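Taurine:2-oxoglutarate aminotransferase (PDB 6JIX) probably transfers the amino group of taurine to 2-oxoglutarate, with pyridoxal 5'-phosphate as cofactor. Local coordinates at residues A[133-138]-A[206-211]; A[223-228]-A[410-415]; A[371-376]-A[416-421]. All blocks are in the same frame, centred on the assembly; numbering follows the deposited sequence.

Interaction 1. Residues A[133-138]-A[206-211]; sequences RPKIFS and QYEGPD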
loop_
_atom_site.group_PDB
_atom_site.type_symbol
_atom_site.label_atom_id
_atom_site.label_comp_id
_atom_site.label_asym_id
_atom_site.label_seq_id
_atom_site.Cartn_x
_atom_site.Cartn_y
_atom_site.Cartn_z
ATOM N N ARG A 133 -20.211 1.761 -14.817
ATOM C CA ARG A 133 -19.752 2.711 -15.819
ATOM C C ARG A 133 -18.229 2.764 -15.823
ATOM O O ARG A 133 -17.605 2.547 -14.784
ATOM C CB ARG A 133 -20.310 4.113 -15.541
ATOM C CG ARG A 133 -21.798 4.164 -15.215
ATOM C CD ARG A 133 -22.168 5.526 -14.679
ATOM N NE ARG A 133 -23.605 5.675 -14.552
ATOM C CZ ARG A 133 -24.206 6.825 -14.284
ATOM N NH1 ARG A 133 -23.493 7.928 -14.119
ATOM N NH2 ARG A 133 -25.524 6.867 -14.177
ATOM N N PRO A 134 -17.591 3.083 -16.952
ATOM C CA PRO A 134 -16.124 2.938 -17.011
ATOM C C PRO A 134 -15.305 4.138 -16.538
ATOM O O PRO A 134 -14.186 3.953 -16.056
ATOM C CB PRO A 134 -15.875 2.667 -18.501
ATOM C CG PRO A 134 -16.993 3.416 -19.207
ATOM C CD PRO A 134 -18.176 3.442 -18.263
ATOM N N LYS A 135 -15.830 5.358 -16.660
ATOM C CA LYS A 135 -15.006 6.563 -16.605
ATOM C C LYS A 135 -14.915 7.153 -15.204
ATOM O O LYS A 135 -15.893 7.157 -14.451
ATOM C CB LYS A 135 -15.561 7.622 -17.560
ATOM C CG LYS A 135 -15.225 7.375 -19.018
ATOM C CD LYS A 135 -15.953 8.354 -19.926
ATOM C CE LYS A 135 -16.211 7.737 -21.305
ATOM N NZ LYS A 135 -16.308 8.768 -22.371
ATOM N N ILE A 136 -13.744 7.711 -14.896
ATOM C CA ILE A 136 -13.477 8.453 -13.666
ATOM C C ILE A 136 -13.081 9.871 -14.061
ATOM O O ILE A 136 -12.145 10.055 -14.851
ATOM C CB ILE A 136 -12.347 7.818 -12.833
ATOM C CG1 ILE A 136 -12.671 6.372 -12.437
ATOM C CG2 ILE A 136 -12.007 8.720 -11.641
ATOM C CD1 ILE A 136 -13.821 6.216 -11.452
ATOM N N PHE A 137 -13.787 10.866 -13.525
ATOM C CA PHE A 137 -13.380 12.263 -13.649
ATOM C C PHE A 137 -12.549 12.669 -12.437
ATOM O O PHE A 137 -12.898 12.348 -11.292
ATOM C CB PHE A 137 -14.605 13.184 -13.753
ATOM C CG PHE A 137 -15.072 13.437 -15.166
ATOM C CD1 PHE A 137 -15.269 12.389 -16.048
ATOM C CD2 PHE A 137 -15.324 14.726 -15.603
ATOM C CE1 PHE A 137 -15.693 12.620 -17.353
ATOM C CE2 PHE A 137 -15.761 14.971 -16.913
ATOM C CZ PHE A 137 -15.941 13.911 -17.791
ATOM N N SER A 138 -11.465 13.405 -12.680
ATOM C CA SER A 138 -10.701 13.952 -11.564
ATOM C C SER A 138 -10.008 15.232 -12.001
ATOM O O SER A 138 -9.878 15.517 -13.198
ATOM C CB SER A 138 -9.683 12.951 -11.015
ATOM O OG SER A 138 -8.937 12.359 -12.052
ATOM N N GLN A 206 -21.189 16.280 -20.132
ATOM C CA GLN A 206 -22.100 16.035 -21.248
ATOM C C GLN A 206 -21.355 15.527 -22.473
ATOM O O GLN A 206 -21.844 14.635 -23.171
ATOM C CB GLN A 206 -22.860 17.312 -21.612
ATOM C CG GLN A 206 -24.234 17.415 -20.990
ATOM C CD GLN A 206 -24.703 18.846 -20.871
ATOM O OE1 GLN A 206 -24.906 19.529 -21.874
ATOM N NE2 GLN A 206 -24.877 19.310 -19.644
ATOM N N TYR A 207 -20.166 16.067 -22.746
ATOM C CA TYR A 207 -19.409 15.657 -23.925
ATOM C C TYR A 207 -18.679 14.326 -23.739
ATOM O O TYR A 207 -18.183 13.767 -24.721
ATOM C CB TYR A 207 -18.429 16.773 -24.333
ATOM C CG TYR A 207 -19.031 17.739 -25.354
ATOM C CD1 TYR A 207 -18.914 17.510 -26.732
ATOM C CD2 TYR A 207 -19.745 18.862 -24.940
ATOM C CE1 TYR A 207 -19.493 18.378 -27.653
ATOM C CE2 TYR A 207 -20.320 19.734 -25.848
ATOM C CZ TYR A 207 -20.196 19.497 -27.199
ATOM O OH TYR A 207 -20.781 20.387 -28.081
ATOM N N GLU A 208 -18.628 13.785 -22.520
ATOM C CA GLU A 208 -18.094 12.451 -22.292
ATOM C C GLU A 208 -19.180 11.394 -22.119
ATOM O O GLU A 208 -18.854 10.203 -22.053
ATOM C CB GLU A 208 -17.186 12.454 -21.060
ATOM C CG GLU A 208 -15.896 13.235 -21.228
ATOM C CD GLU A 208 -14.943 12.551 -22.165
ATOM O OE1 GLU A 208 -15.318 11.461 -22.663
ATOM O OE2 GLU A 208 -13.826 13.086 -22.392
ATOM N N GLY A 209 -20.455 11.797 -22.056
ATOM C CA GLY A 209 -21.551 10.890 -21.788
ATOM C C GLY A 209 -21.724 10.632 -20.301
ATOM O O GLY A 209 -21.041 9.775 -19.712
ATOM N N PRO A 210 -22.629 11.383 -19.653
ATOM C CA PRO A 210 -22.752 11.269 -18.186
ATOM C C PRO A 210 -23.103 9.866 -17.718
ATOM O O PRO A 210 -22.727 9.479 -16.607
ATOM C CB PRO A 210 -23.851 12.285 -17.847
ATOM C CG PRO A 210 -23.803 13.288 -18.978
ATOM C CD PRO A 210 -23.443 12.483 -20.197
ATOM N N ASP A 211 -23.797 9.086 -18.544
ATOM C CA ASP A 211 -24.107 7.687 -18.255
ATOM C C ASP A 211 -22.876 6.796 -18.222
ATOM O O ASP A 211 -22.994 5.638 -17.814
ATOM C CB ASP A 211 -25.095 7.131 -19.292
ATOM C CG ASP A 211 -26.538 7.456 -18.947
ATOM O OD1 ASP A 211 -26.754 8.148 -17.917
ATOM O OD2 ASP A 211 -27.450 7.024 -19.688
#
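K135 and E208 meet at about a right angle, the lysine chain running extended beyond CG so that its ammonium group arrives beside both the backbone and the carboxylate of the glutamate. NZ donates to E208 O at 2.9 Å, in the carbonyl plane and on a lone pair. It also forms a salt bridge with E208 OE1 at 2.9 Å, approaching that oxygen nearly along its C-O bond. The glutamate bends at its second torsion (chi2 -70°), which turns CD back from an extended course. Its CG rests at the rim of the F137 ring, 3.5 Å from CZ, and CB lies close to the ring plane at the same edge; the carboxylate stands almost upright to the ring. F137 also packs on L201 and L205 of helix 190-208, so the ring lies between the sheet and that helix.

R133 makes a different approach. Its chain is extended from CG to NE, and CD passes 3.2 Å from D211 O. D211 CA sits over the centre of one guanidinium face, 4.0 Å above the plane. NH2 and D211 OD1 are 4.1 Å apart, near enough for attraction between charges but with no N-H aimed at the oxygen; NH1 is hydrogen-bonded to V213 O and Y245 O. The contact joins the last part of helix 190-208, and the turn leading into strand 213-219, to the start of strand 135-139 in the seven-stranded sheet.

An alanine at K135 would probably leave the E208 carboxylate without its ionic mate and free to turn, and E208 O without this donor. Because E208 O lies near the C-terminal end of a helix, the lysine charge probably also offsets the partial negative charge gathered there, at a partly exposed edge of the subunit.

Interaction 2. Residues A[223-228]-A[410-415]; sequences GANGVI and FGRETN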
loop_
_atom_site.group_PDB
_atom_site.type_symbol
_atom_site.label_atom_id
_atom_site.label_comp_id
_atom_site.label_asym_id
_atom_site.label_seq_id
_atom_site.Cartn_x
_atom_site.Cartn_y
_atom_site.Cartn_z
ATOM N N GLY A 223 -4.695 19.604 -1.528
ATOM C CA GLY A 223 -3.713 19.720 -0.471
ATOM C C GLY A 223 -2.271 19.934 -0.871
ATOM O O GLY A 223 -1.782 21.069 -0.857
ATOM N N ALA A 224 -1.561 18.855 -1.207
ATOM C CA ALA A 224 -0.129 18.999 -1.446
ATOM C C ALA A 224 0.134 20.052 -2.507
ATOM O O ALA A 224 1.134 20.775 -2.434
ATOM C CB ALA A 224 0.493 17.656 -1.829
ATOM N N ASN A 225 -0.784 20.201 -3.457
ATOM C CA ASN A 225 -0.632 21.173 -4.528
ATOM C C ASN A 225 -1.072 22.574 -4.112
ATOM O O ASN A 225 -1.258 23.429 -4.988
ATOM C CB ASN A 225 -1.403 20.725 -5.776
ATOM C CG ASN A 225 -0.590 19.800 -6.652
ATOM O OD1 ASN A 225 0.048 20.229 -7.617
ATOM N ND2 ASN A 225 -0.598 18.519 -6.315
ATOM N N GLY A 226 -1.256 22.823 -2.814
ATOM C CA GLY A 226 -1.280 24.199 -2.346
ATOM C C GLY A 226 -2.409 24.666 -1.454
ATOM O O GLY A 226 -2.636 25.867 -1.361
ATOM N N VAL A 227 -3.115 23.759 -0.788
ATOM C CA VAL A 227 -4.251 24.137 0.053
ATOM C C VAL A 227 -5.135 25.085 -0.740
ATOM O O VAL A 227 -5.398 26.215 -0.317
ATOM C CB VAL A 227 -3.794 24.779 1.379
ATOM C CG1 VAL A 227 -4.944 24.870 2.355
ATOM C CG2 VAL A 227 -2.664 23.971 1.991
ATOM N N ILE A 228 -5.617 24.622 -1.889
ATOM C CA ILE A 228 -6.361 25.472 -2.820
ATOM C C ILE A 228 -7.824 25.415 -2.390
ATOM O O ILE A 228 -8.615 24.611 -2.884
ATOM C CB ILE A 228 -6.155 25.052 -4.273
ATOM C CG1 ILE A 228 -4.669 24.751 -4.522
ATOM C CG2 ILE A 228 -6.613 26.161 -5.215
ATOM C CD1 ILE A 228 -4.398 23.846 -5.702
ATOM N N PHE A 410 7.428 21.957 3.826
ATOM C CA PHE A 410 7.640 21.666 2.417
ATOM C C PHE A 410 6.575 22.403 1.629
ATOM O O PHE A 410 5.654 22.993 2.193
ATOM C CB PHE A 410 7.595 20.154 2.129
ATOM C CG PHE A 410 6.195 19.583 2.070
ATOM C CD1 PHE A 410 5.477 19.326 3.239
ATOM C CD2 PHE A 410 5.591 19.301 0.846
ATOM C CE1 PHE A 410 4.174 18.806 3.188
ATOM C CE2 PHE A 410 4.287 18.778 0.789
ATOM C CZ PHE A 410 3.582 18.532 1.956
ATOM N N GLY A 411 6.701 22.342 0.309
ATOM C CA GLY A 411 5.695 22.909 -0.566
ATOM C C GLY A 411 5.768 22.218 -1.907
ATOM O O GLY A 411 6.658 21.406 -2.166
ATOM N N ARG A 412 4.776 22.507 -2.738
ATOM C CA ARG A 412 4.790 22.113 -4.138
ATOM C C ARG A 412 4.565 23.353 -4.981
ATOM O O ARG A 412 4.029 24.362 -4.511
ATOM C CB ARG A 412 3.738 21.039 -4.442
ATOM C CG ARG A 412 4.145 19.651 -3.903
ATOM C CD ARG A 412 3.360 18.528 -4.556
ATOM N NE ARG A 412 3.653 18.434 -5.980
ATOM C CZ ARG A 412 4.597 17.654 -6.490
ATOM N NH1 ARG A 412 5.336 16.886 -5.693
ATOM N NH2 ARG A 412 4.799 17.645 -7.795
ATOM N N GLU A 413 5.033 23.303 -6.221
ATOM C CA GLU A 413 4.794 24.394 -7.171
ATOM C C GLU A 413 5.307 25.697 -6.565
ATOM O O GLU A 413 6.519 25.805 -6.301
ATOM C CB GLU A 413 3.309 24.392 -7.546
ATOM C CG GLU A 413 2.875 23.246 -8.448
ATOM C CD GLU A 413 4.009 22.693 -9.302
ATOM O OE1 GLU A 413 4.735 23.485 -9.961
ATOM O OE2 GLU A 413 4.168 21.454 -9.314
ATOM N N THR A 414 4.459 26.705 -6.358
ATOM C CA THR A 414 4.859 28.043 -5.944
ATOM C C THR A 414 4.431 28.326 -4.508
ATOM O O THR A 414 4.297 29.494 -4.124
ATOM C CB THR A 414 4.279 29.099 -6.911
ATOM O OG1 THR A 414 5.079 30.285 -6.919
ATOM C CG2 THR A 414 2.856 29.510 -6.542
ATOM N N ASN A 415 4.218 27.274 -3.704
ATOM C CA ASN A 415 3.620 27.409 -2.383
ATOM C C ASN A 415 4.548 26.960 -1.273
ATOM O O ASN A 415 5.412 26.099 -1.456
ATOM C CB ASN A 415 2.326 26.619 -2.270
ATOM C CG ASN A 415 1.402 26.911 -3.404
ATOM O OD1 ASN A 415 1.332 26.151 -4.384
ATOM N ND2 ASN A 415 0.720 28.049 -3.322
HETATM O O HOH W 1 2.754 19.334 -8.303
#
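A224 lays its carbonyl oxygen against the aliphatic part of R412, with O 3.3 Å from CB, while the A224 methyl faces CD of the same arginine at 4.1 Å. N225 then reaches R412 and E413 through one water. That water donates to N225 OD1 (2.9 Å) and to E413 OE2 (2.7 Å) and accepts from R412 NE (2.6 Å); it lies in the guanidinium plane at the edge. The arginine bends at its third torsion (chi3 65°), which places NE beside the water. N225 ND2 is held separately by D156, and the E413 carboxylate by H389 and W157. G226 lies close to N415, whose CB points toward the 223-228 loop; with the backbone angles of G226 a side chain would collide with the carbonyl oxygen before it. V227 N, like G226 N, bonds back to G223 O.

R412 to N415 form a type II' turn. The A224 side chain is about 5 Å from the bound pyridoxal phosphate, and F410 lines a glutamate pocket. Segment 223-228 lies between strand 213-219 and helix 234-245, with R365 of strand 361-367 binding G226 O and V227 O, while segment 410-415 runs into strand 415-418 beside strand 370-376.

Interaction 3. Residues A[371-376]-A[416-421]; sequences SALTIV and INICPP
CG1 and CD1 of I416 overlap the side chain of I375, the two chains crossing at a slant with CG1 to CG1 at 3.8 Å. On the same face L373 meets I418, its CG 4.1 Å from I418 CD1. Two helices pack over this apolar side: M395, I398 and M399 of helix 395-404 touch I416, and L351 of helix 336-357 touches L373 and I418.

S371 adds a polar contact at the far end of the row. Its OG stands between the backbone N and the carbonyl carbon (chi1 86°) and donates to I418 O at 2.6 Å, in the carbonyl plane and on a lone pair. A buried hydroxyl is thereby satisfied by the opposing backbone.

The two segments are neighbours in a three-stranded antiparallel sheet ordered 361-367, 370-376, 415-418, which lies in the C-terminal part of the chain, a region that in class-III aminotransferases forms part of the small domain. Their directions differ by 156°. S371 pairs with I418 and L373 with I416 as hydrogen-bonded pairs, with A372 and N417 as the non-hydrogen-bonded pair between them. L373 N donates to I416 O at 2.9 Å, and I416 N returns a bond to L373 O at 3.1 Å. The bond from I418 N to S371 O, 2.9 Å long, is nearly straight at 175°, although its donor stands above the carbonyl plane.

A372 and N417 point to the other face, where A372 CB comes 3.9 Å from N417 OD1. V227 packs on A372 there and F410 on N417, while N417 O accepts from T409 OG1, a residue that binds glutamate.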
loop_
_atom_site.group_PDB
_atom_site.type_symbol
_atom_site.label_atom_id
_atom_site.label_comp_id
_atom_site.label_asym_id
_atom_site.label_seq_id
_atom_site.Cartn_x
_atom_site.Cartn_y
_atom_site.Cartn_z
ATOM N N SER A 371 -2.938 25.252 5.700
ATOM C CA SER A 371 -2.671 26.605 5.228
ATOM C C SER A 371 -1.493 26.609 4.269
ATOM O O SER A 371 -0.649 25.709 4.292
ATOM C CB SER A 371 -2.379 27.546 6.406
ATOM O OG SER A 371 -1.003 27.490 6.760
ATOM N N ALA A 372 -1.438 27.653 3.436
ATOM C CA ALA A 372 -0.370 27.810 2.457
ATOM C C ALA A 372 -0.263 29.267 2.018
ATOM O O ALA A 372 -1.244 30.017 2.029
ATOM C CB ALA A 372 -0.595 26.913 1.232
ATOM N N LEU A 373 0.941 29.647 1.605
ATOM C CA LEU A 373 1.211 30.947 1.015
ATOM C C LEU A 373 1.588 30.779 -0.453
ATOM O O LEU A 373 2.399 29.904 -0.799
ATOM C CB LEU A 373 2.339 31.652 1.761
ATOM C CG LEU A 373 2.100 31.916 3.251
ATOM C CD1 LEU A 373 3.303 32.643 3.853
ATOM C CD2 LEU A 373 0.797 32.680 3.502
ATOM N N THR A 374 0.995 31.608 -1.318
ATOM C CA THR A 374 1.434 31.693 -2.707
ATOM C C THR A 374 2.562 32.715 -2.808
ATOM O O THR A 374 2.363 33.905 -2.532
ATOM C CB THR A 374 0.289 32.055 -3.644
ATOM O OG1 THR A 374 -0.744 31.064 -3.546
ATOM C CG2 THR A 374 0.814 32.080 -5.057
ATOM N N ILE A 375 3.744 32.244 -3.194
ATOM C CA ILE A 375 4.933 33.078 -3.322
ATOM C C ILE A 375 5.018 33.593 -4.756
ATOM O O ILE A 375 4.882 32.826 -5.719
ATOM C CB ILE A 375 6.191 32.280 -2.940
ATOM C CG1 ILE A 375 5.997 31.631 -1.571
ATOM C CG2 ILE A 375 7.410 33.168 -2.935
ATOM C CD1 ILE A 375 5.527 32.590 -0.497
ATOM N N VAL A 376 5.253 34.892 -4.903
ATOM C CA VAL A 376 5.257 35.533 -6.210
ATOM C C VAL A 376 6.573 36.273 -6.411
ATOM O O VAL A 376 7.179 36.769 -5.457
ATOM C CB VAL A 376 4.070 36.504 -6.370
ATOM C CG1 VAL A 376 2.738 35.746 -6.366
ATOM C CG2 VAL A 376 4.115 37.552 -5.274
ATOM N N ILE A 416 4.336 27.573 -0.115
ATOM C CA ILE A 416 4.842 27.094 1.159
ATOM C C ILE A 416 3.644 26.623 1.963
ATOM O O ILE A 416 2.666 27.363 2.128
ATOM C CB ILE A 416 5.629 28.178 1.914
ATOM C CG1 ILE A 416 6.658 28.829 0.982
ATOM C CG2 ILE A 416 6.342 27.551 3.076
ATOM C CD1 ILE A 416 7.496 29.900 1.619
ATOM N N ASN A 417 3.704 25.384 2.432
ATOM C CA ASN A 417 2.675 24.889 3.327
ATOM C C ASN A 417 2.995 25.283 4.755
ATOM O O ASN A 417 4.161 25.368 5.153
ATOM C CB ASN A 417 2.555 23.366 3.249
ATOM C CG ASN A 417 2.194 22.884 1.862
ATOM O OD1 ASN A 417 1.390 23.512 1.173
ATOM N ND2 ASN A 417 2.782 21.758 1.444
ATOM N N ILE A 418 1.944 25.515 5.532
ATOM C CA ILE A 418 2.056 25.589 6.975
ATOM C C ILE A 418 0.937 24.706 7.516
ATOM O O ILE A 418 -0.237 25.087 7.493
ATOM C CB ILE A 418 1.979 27.017 7.512
ATOM C CG1 ILE A 418 3.110 27.856 6.907
ATOM C CG2 ILE A 418 2.120 26.999 9.023
ATOM C CD1 ILE A 418 2.692 28.694 5.672
ATOM N N CYS A 419 1.298 23.501 7.958
ATOM C CA CYS A 419 0.349 22.504 8.447
ATOM C C CYS A 419 0.942 21.871 9.696
ATOM O O CYS A 419 1.324 20.692 9.697
ATOM C CB CYS A 419 0.071 21.450 7.375
ATOM S SG CYS A 419 -0.421 22.108 5.779
ATOM N N PRO A 420 1.022 22.631 10.790
ATOM C CA PRO A 420 1.652 22.123 12.017
ATOM C C PRO A 420 0.778 21.090 12.702
ATOM O O PRO A 420 -0.431 21.005 12.443
ATOM C CB PRO A 420 1.798 23.383 12.882
ATOM C CG PRO A 420 0.673 24.277 12.411
ATOM C CD PRO A 420 0.552 24.023 10.933
ATOM N N PRO A 421 1.347 20.288 13.597
ATOM C CA PRO A 421 0.539 19.276 14.286
ATOM C C PRO A 421 -0.639 19.903 15.018
ATOM O O PRO A 421 -0.538 20.999 15.574
ATOM C CB PRO A 421 1.532 18.627 15.256
ATOM C CG PRO A 421 2.871 18.915 14.659
ATOM C CD PRO A 421 2.754 20.253 14.017
#

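In the fold
Interactions 2 and 3 are neighbours, their centres 7 Å apart, and their segments alternate along the chain. Segment 410-415 runs directly into 416-421. The T414 hydroxyl probably bonds I375 O, and F410 O probably bonds N417 N; G226 also packs on A372. The loop after strand 213-219, which passes close to the cofactor, is thus tied to the three-stranded sheet near the C-terminus. Interaction 1 closes earlier in the chain and lies at the surface, 28 Å from interaction 2 and 34 Å from interaction 3 between centres. It is connected to interaction 2 through strand 213-219, which starts just beyond 206-211 and leads toward 223-228.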